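Gamma-glutamyl phosphate reductase (Saccharomyces cerevisiae, PDB 1VLU) catalyses the NADPH-dependent reduction of L-gamma-glutamyl phosphate to the semialdehyde of L-glutamate, with release of phosphate, the second step in making the proline precursor from glutamate. Local coordinates at residues A[38-44]-A[181-187]; A[16-21]-A[204-210]. Residues are numbered along the deposited sequence.

In the fold
The two contacts engage successive N-terminal helices, 15-30 and 35-51, with elements that come far later in the chain, and contact 1 is nested in sequence inside the span closed by contact 2. Their centres lie 26 Å apart and their nearest atoms about 14 Å, so they do not touch. Contact 1 is peripheral, about 29 Å from the chain centre, and pairs helix with helix through a charged outer edge over an aliphatic inner side. Contact 2, about 17 Å from that centre, sets a helix on the loop before strand 213-217; it works by van der Waals packing, backs onto the mixed sheet and reaches the second subunit. Both are partly buried.

Contact 1 (A[38-44]-A[181-187]); sequences RSDILYK and FQSETGV
Helix 35-51 and the C-terminal end of helix 164-185 run roughly antiparallel: the axes of 38-44 and 181-185 are inclined at 145° between their N-to-C directions, with a closest approach of 9.8 Å. Ile41 CA lies 6.3 Å from Thr185 CA, and Arg38 CA 6.5 Å from Val187 CA. Residues 38-44 are regularly helical; the other helix is kinked, Ser183 N and Glu184 N lacking bonds to the turn before, and closes with Thr185 N to Phe181 O (2.9 Å) and Gly186 N to Gln182 O (2.8 Å). Gly186 is the first residue to leave helical angles (phi 93°), where a CB would jam against the preceding carbonyl; Val187 follows at phi/psi -68/112°. On the outer edge Lys44 (m,m,t,m) bonds two carboxylates through NZ, Asp40 OD1 at 2.8 Å one turn back and, in a weak hydrogen-bonded salt bridge, Glu184 OE2 at 3.4 Å. The shared ammonium offsets the close approach of two acceptors, Asp40 OD2 and Glu184 OE2, 3.0 Å apart. Lys44 CD sits 4.0 Å from the Phe181 (chi1 m) ring centroid, a CH-pi contact over the face. Thr185 OG1 (chi1 p) donates to Phe181 O (2.9 Å) and weakly accepts from Val187 N (3.3 Å), while Thr185 CG2 packs 4.1 Å from Ile41 CB. Ile41 CD1 reaches Phe181 CB and Ile41 CG2 reaches Val187 CG2, both at 3.8 Å. The Arg38 guanidinium bonds outside the contact, to Asp103 in a salt bridge and to the Ile33 carbonyl. This salt-bridged pair joins helix 35-51 to the beta-alpha-beta crossover helix between parallel strands 154-158 and 192-194 of the aldehyde dehydrogenase-like fold.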
# COMPACT_ATOMS: atom_id res chain seq x y z
N ARG A 38 28.37 -10.77 -5.74
CA ARG A 38 27.62 -10.71 -4.48
C ARG A 38 28.22 -11.61 -3.38
O ARG A 38 28.25 -11.22 -2.23
CB ARG A 38 26.14 -11.02 -4.71
CG ARG A 38 25.36 -9.93 -5.44
CD ARG A 38 23.89 -10.33 -5.66
NE ARG A 38 23.69 -11.09 -6.88
CZ ARG A 38 23.29 -12.37 -6.94
NH1 ARG A 38 23.04 -13.06 -5.85
NH2 ARG A 38 23.16 -12.95 -8.12
N SER A 39 28.68 -12.80 -3.74
CA SER A 39 29.31 -13.69 -2.77
C SER A 39 30.69 -13.17 -2.33
O SER A 39 31.08 -13.35 -1.18
CB SER A 39 29.46 -15.09 -3.36
OG SER A 39 28.21 -15.56 -3.82
N ASP A 40 31.40 -12.54 -3.26
CA ASP A 40 32.74 -12.03 -3.02
C ASP A 40 32.76 -10.95 -1.96
O ASP A 40 33.59 -10.99 -1.04
CB ASP A 40 33.34 -11.49 -4.32
CG ASP A 40 34.82 -11.16 -4.19
OD1 ASP A 40 35.53 -11.86 -3.43
OD2 ASP A 40 35.27 -10.20 -4.87
N ILE A 41 31.85 -9.99 -2.07
CA ILE A 41 31.77 -8.93 -1.08
C ILE A 41 31.46 -9.51 0.31
O ILE A 41 31.87 -8.94 1.32
CB ILE A 41 30.77 -7.78 -1.48
CG1 ILE A 41 31.04 -6.47 -0.70
CG2 ILE A 41 29.31 -8.21 -1.29
CD1 ILE A 41 32.50 -5.99 -0.68
N LEU A 42 30.75 -10.64 0.37
CA LEU A 42 30.45 -11.27 1.66
C LEU A 42 31.70 -11.87 2.32
O LEU A 42 31.81 -11.86 3.55
CB LEU A 42 29.33 -12.32 1.54
CG LEU A 42 27.91 -11.84 1.18
CD1 LEU A 42 26.92 -12.95 1.44
CD2 LEU A 42 27.54 -10.56 1.97
N TYR A 43 32.62 -12.37 1.51
CA TYR A 43 33.90 -12.89 1.99
C TYR A 43 34.80 -11.78 2.51
O TYR A 43 35.46 -11.95 3.53
CB TYR A 43 34.63 -13.69 0.90
CG TYR A 43 34.02 -15.05 0.61
CD1 TYR A 43 33.84 -15.99 1.64
CD2 TYR A 43 33.64 -15.40 -0.68
CE1 TYR A 43 33.28 -17.25 1.38
CE2 TYR A 43 33.08 -16.65 -0.95
CZ TYR A 43 32.90 -17.57 0.08
OH TYR A 43 32.36 -18.80 -0.20
N LYS A 44 34.82 -10.66 1.81
CA LYS A 44 35.58 -9.49 2.23
C LYS A 44 35.04 -8.92 3.56
O LYS A 44 35.81 -8.53 4.44
CB LYS A 44 35.55 -8.39 1.15
CG LYS A 44 35.98 -8.81 -0.25
CD LYS A 44 37.45 -9.18 -0.32
CE LYS A 44 37.93 -9.27 -1.76
NZ LYS A 44 37.79 -10.62 -2.35
N PHE A 181 35.67 -2.10 -2.08
CA PHE A 181 35.67 -3.19 -3.06
C PHE A 181 34.61 -3.08 -4.17
O PHE A 181 34.40 -4.03 -4.91
CB PHE A 181 35.59 -4.54 -2.35
CG PHE A 181 36.82 -4.87 -1.55
CD1 PHE A 181 37.99 -5.30 -2.20
CD2 PHE A 181 36.82 -4.76 -0.17
CE1 PHE A 181 39.14 -5.62 -1.46
CE2 PHE A 181 37.97 -5.07 0.58
CZ PHE A 181 39.13 -5.50 -0.07
N GLN A 182 33.97 -1.91 -4.28
CA GLN A 182 32.92 -1.66 -5.28
C GLN A 182 33.33 -1.94 -6.73
O GLN A 182 32.62 -2.63 -7.46
CB GLN A 182 32.42 -0.22 -5.15
CG GLN A 182 31.27 0.15 -6.05
CD GLN A 182 30.63 1.47 -5.64
OE1 GLN A 182 29.41 1.61 -5.68
NE2 GLN A 182 31.45 2.43 -5.24
N SER A 183 34.48 -1.39 -7.14
CA SER A 183 35.01 -1.58 -8.50
C SER A 183 35.38 -3.04 -8.80
O SER A 183 35.28 -3.49 -9.94
CB SER A 183 36.21 -0.66 -8.74
OG SER A 183 37.16 -0.80 -7.70
N GLU A 184 35.78 -3.77 -7.77
CA GLU A 184 36.07 -5.19 -7.90
C GLU A 184 34.81 -6.07 -7.93
O GLU A 184 34.76 -7.05 -8.68
CB GLU A 184 37.02 -5.64 -6.78
CG GLU A 184 37.43 -7.11 -6.88
CD GLU A 184 38.20 -7.61 -5.66
OE1 GLU A 184 39.21 -6.97 -5.27
OE2 GLU A 184 37.79 -8.66 -5.12
N THR A 185 33.79 -5.73 -7.13
CA THR A 185 32.63 -6.64 -6.92
C THR A 185 31.37 -6.24 -7.70
O THR A 185 30.56 -7.08 -8.06
CB THR A 185 32.27 -6.77 -5.43
OG1 THR A 185 31.92 -5.48 -4.89
CG2 THR A 185 33.42 -7.40 -4.64
N GLY A 186 31.21 -4.94 -7.95
CA GLY A 186 30.03 -4.43 -8.61
C GLY A 186 28.99 -3.99 -7.60
O GLY A 186 28.12 -3.20 -7.92
N VAL A 187 29.10 -4.51 -6.38
CA VAL A 187 28.13 -4.26 -5.31
C VAL A 187 28.20 -2.80 -4.86
O VAL A 187 29.20 -2.37 -4.29
CB VAL A 187 28.31 -5.25 -4.12
CG1 VAL A 187 27.41 -4.88 -2.94
CG2 VAL A 187 28.03 -6.68 -4.58

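Contact 2 (A[16-21]-A[204-210]); sequences SQQIAK and LLDQDEY
Tyr210 lays its ring along the last turn of segment 16-21, with Lys21 N over one face, 4.2 Å from Tyr210 CG. Tyr210 chi1 is m, and Tyr210 CB packs 3.8 Å from Ala20 CB and 3.6 Å from Ala20 O. The helix is regular, with Ala20 N bonded to Ser16 O (3.0 Å) and Lys21 N to Gln17 O (2.9 Å). Alongside it the partner advances from a 3-10 segment, 204-206, into a turn. The CA register is Ser16 to Leu204 (5.2 Å), Gln17 to Gln207 (6.6 Å) and Ala20 to Tyr210 (5.8 Å). Gln207, at phi/psi -90/47°, centres an inverse gamma turn closed by a weak bond from Asp208 N to Asp206 O (3.1 Å); a separate bond follows, Tyr210 N to Gln207 O at 3.0 Å. This loop leads into strand 213-217 of the mixed sheet in the aldehyde dehydrogenase-like fold, so the contact fits the N-terminal helix against the approach to that strand. Leu204, m,t, brings CD2 to 3.8 Å from Ile19 CG2 and 3.6 Å from Ser16 O; the side chains of Ile19 and Leu204 also touch Ile156 of strand 154-158. Between the leucine and the tyrosine sits Gln207, whose CB lies 3.7 Å from Ala20 CB and whose OE1 lies 3.3 Å from Gln17 CG, all by van der Waals contact, the segments sharing no hydrogen bond. This curled side chain (chi1 and chi2 both m) directs NE2 to the carbonyl of Asp203. On the helix, Ile19 O accepts from Gln193 NE2; Asp208 and Glu209 pack on Lys231 of the second subunit.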
# COMPACT_ATOMS: atom_id res chain seq x y z
N SER A 16 14.20 10.34 5.40
CA SER A 16 13.71 8.99 5.22
C SER A 16 13.34 8.71 3.78
O SER A 16 13.56 7.59 3.31
CB SER A 16 12.50 8.74 6.10
OG SER A 16 12.80 9.10 7.43
N GLN A 17 12.82 9.72 3.08
CA GLN A 17 12.49 9.55 1.66
C GLN A 17 13.75 9.34 0.85
O GLN A 17 13.76 8.51 -0.06
CB GLN A 17 11.71 10.74 1.09
CG GLN A 17 10.27 10.83 1.55
CD GLN A 17 9.46 11.78 0.68
OE1 GLN A 17 9.24 12.94 1.05
NE2 GLN A 17 9.02 11.30 -0.49
N GLN A 18 14.80 10.08 1.18
CA GLN A 18 16.06 10.01 0.44
C GLN A 18 16.77 8.66 0.69
O GLN A 18 17.30 8.02 -0.24
CB GLN A 18 16.96 11.20 0.77
CG GLN A 18 18.15 11.38 -0.17
CD GLN A 18 17.73 11.64 -1.62
OE1 GLN A 18 17.22 12.72 -1.96
NE2 GLN A 18 17.97 10.65 -2.49
N ILE A 19 16.76 8.24 1.95
CA ILE A 19 17.24 6.93 2.34
C ILE A 19 16.55 5.84 1.54
O ILE A 19 17.23 5.03 0.92
CB ILE A 19 17.12 6.73 3.86
CG1 ILE A 19 18.20 7.59 4.57
CG2 ILE A 19 17.20 5.25 4.25
CD1 ILE A 19 17.96 7.81 6.07
N ALA A 20 15.22 5.84 1.53
CA ALA A 20 14.44 4.83 0.84
C ALA A 20 14.64 4.85 -0.68
O ALA A 20 14.69 3.80 -1.33
CB ALA A 20 12.96 4.95 1.19
N LYS A 21 14.75 6.05 -1.24
CA LYS A 21 14.97 6.24 -2.66
C LYS A 21 16.33 5.69 -3.11
O LYS A 21 16.41 5.01 -4.14
CB LYS A 21 14.81 7.74 -3.04
CG LYS A 21 14.98 8.02 -4.53
CD LYS A 21 14.73 9.50 -4.87
CE LYS A 21 15.59 9.95 -6.06
NZ LYS A 21 15.26 11.34 -6.49
N LEU A 204 10.40 6.30 7.91
CA LEU A 204 10.77 5.17 7.04
C LEU A 204 9.66 4.16 6.82
O LEU A 204 9.56 3.57 5.75
CB LEU A 204 12.01 4.43 7.56
CG LEU A 204 13.39 4.99 7.28
CD1 LEU A 204 14.47 4.23 8.08
CD2 LEU A 204 13.72 5.02 5.79
N LEU A 205 8.84 3.95 7.84
CA LEU A 205 7.66 3.09 7.76
C LEU A 205 6.54 3.63 6.86
O LEU A 205 5.60 2.90 6.52
CB LEU A 205 7.14 2.79 9.16
CG LEU A 205 7.94 1.74 9.94
CD1 LEU A 205 7.56 1.72 11.42
CD2 LEU A 205 7.82 0.36 9.33
N ASP A 206 6.66 4.90 6.45
CA ASP A 206 5.74 5.53 5.50
C ASP A 206 6.21 5.41 4.04
O ASP A 206 5.50 5.82 3.12
CB ASP A 206 5.56 7.02 5.85
CG ASP A 206 4.95 7.25 7.24
OD1 ASP A 206 4.32 6.31 7.80
OD2 ASP A 206 5.11 8.37 7.77
N GLN A 207 7.40 4.84 3.82
CA GLN A 207 7.99 4.83 2.48
C GLN A 207 7.61 3.62 1.66
O GLN A 207 8.45 3.02 1.04
CB GLN A 207 9.53 4.95 2.54
CG GLN A 207 10.06 6.16 3.33
CD GLN A 207 9.40 7.45 2.90
OE1 GLN A 207 9.27 7.71 1.70
NE2 GLN A 207 8.96 8.25 3.87
N ASP A 208 6.33 3.27 1.63
CA ASP A 208 5.90 2.08 0.92
C ASP A 208 5.91 2.15 -0.61
O ASP A 208 5.67 1.14 -1.26
CB ASP A 208 4.56 1.59 1.45
CG ASP A 208 3.40 2.42 0.98
OD1 ASP A 208 3.54 3.65 0.87
OD2 ASP A 208 2.34 1.80 0.73
N GLU A 209 6.23 3.32 -1.17
CA GLU A 209 6.50 3.40 -2.62
C GLU A 209 7.87 2.85 -2.95
O GLU A 209 8.13 2.48 -4.09
CB GLU A 209 6.42 4.83 -3.16
CG GLU A 209 5.48 5.76 -2.42
CD GLU A 209 6.20 6.56 -1.34
OE1 GLU A 209 6.95 7.50 -1.70
OE2 GLU A 209 6.00 6.25 -0.13
N TYR A 210 8.77 2.83 -1.97
CA TYR A 210 10.15 2.43 -2.19
C TYR A 210 10.53 1.16 -1.44
O TYR A 210 11.44 0.46 -1.86
CB TYR A 210 11.11 3.54 -1.79
CG TYR A 210 10.88 4.88 -2.44
CD1 TYR A 210 11.07 5.05 -3.81
CD2 TYR A 210 10.53 5.99 -1.68
CE1 TYR A 210 10.87 6.31 -4.42
CE2 TYR A 210 10.32 7.24 -2.26
CZ TYR A 210 10.50 7.40 -3.63
OH TYR A 210 10.30 8.65 -4.19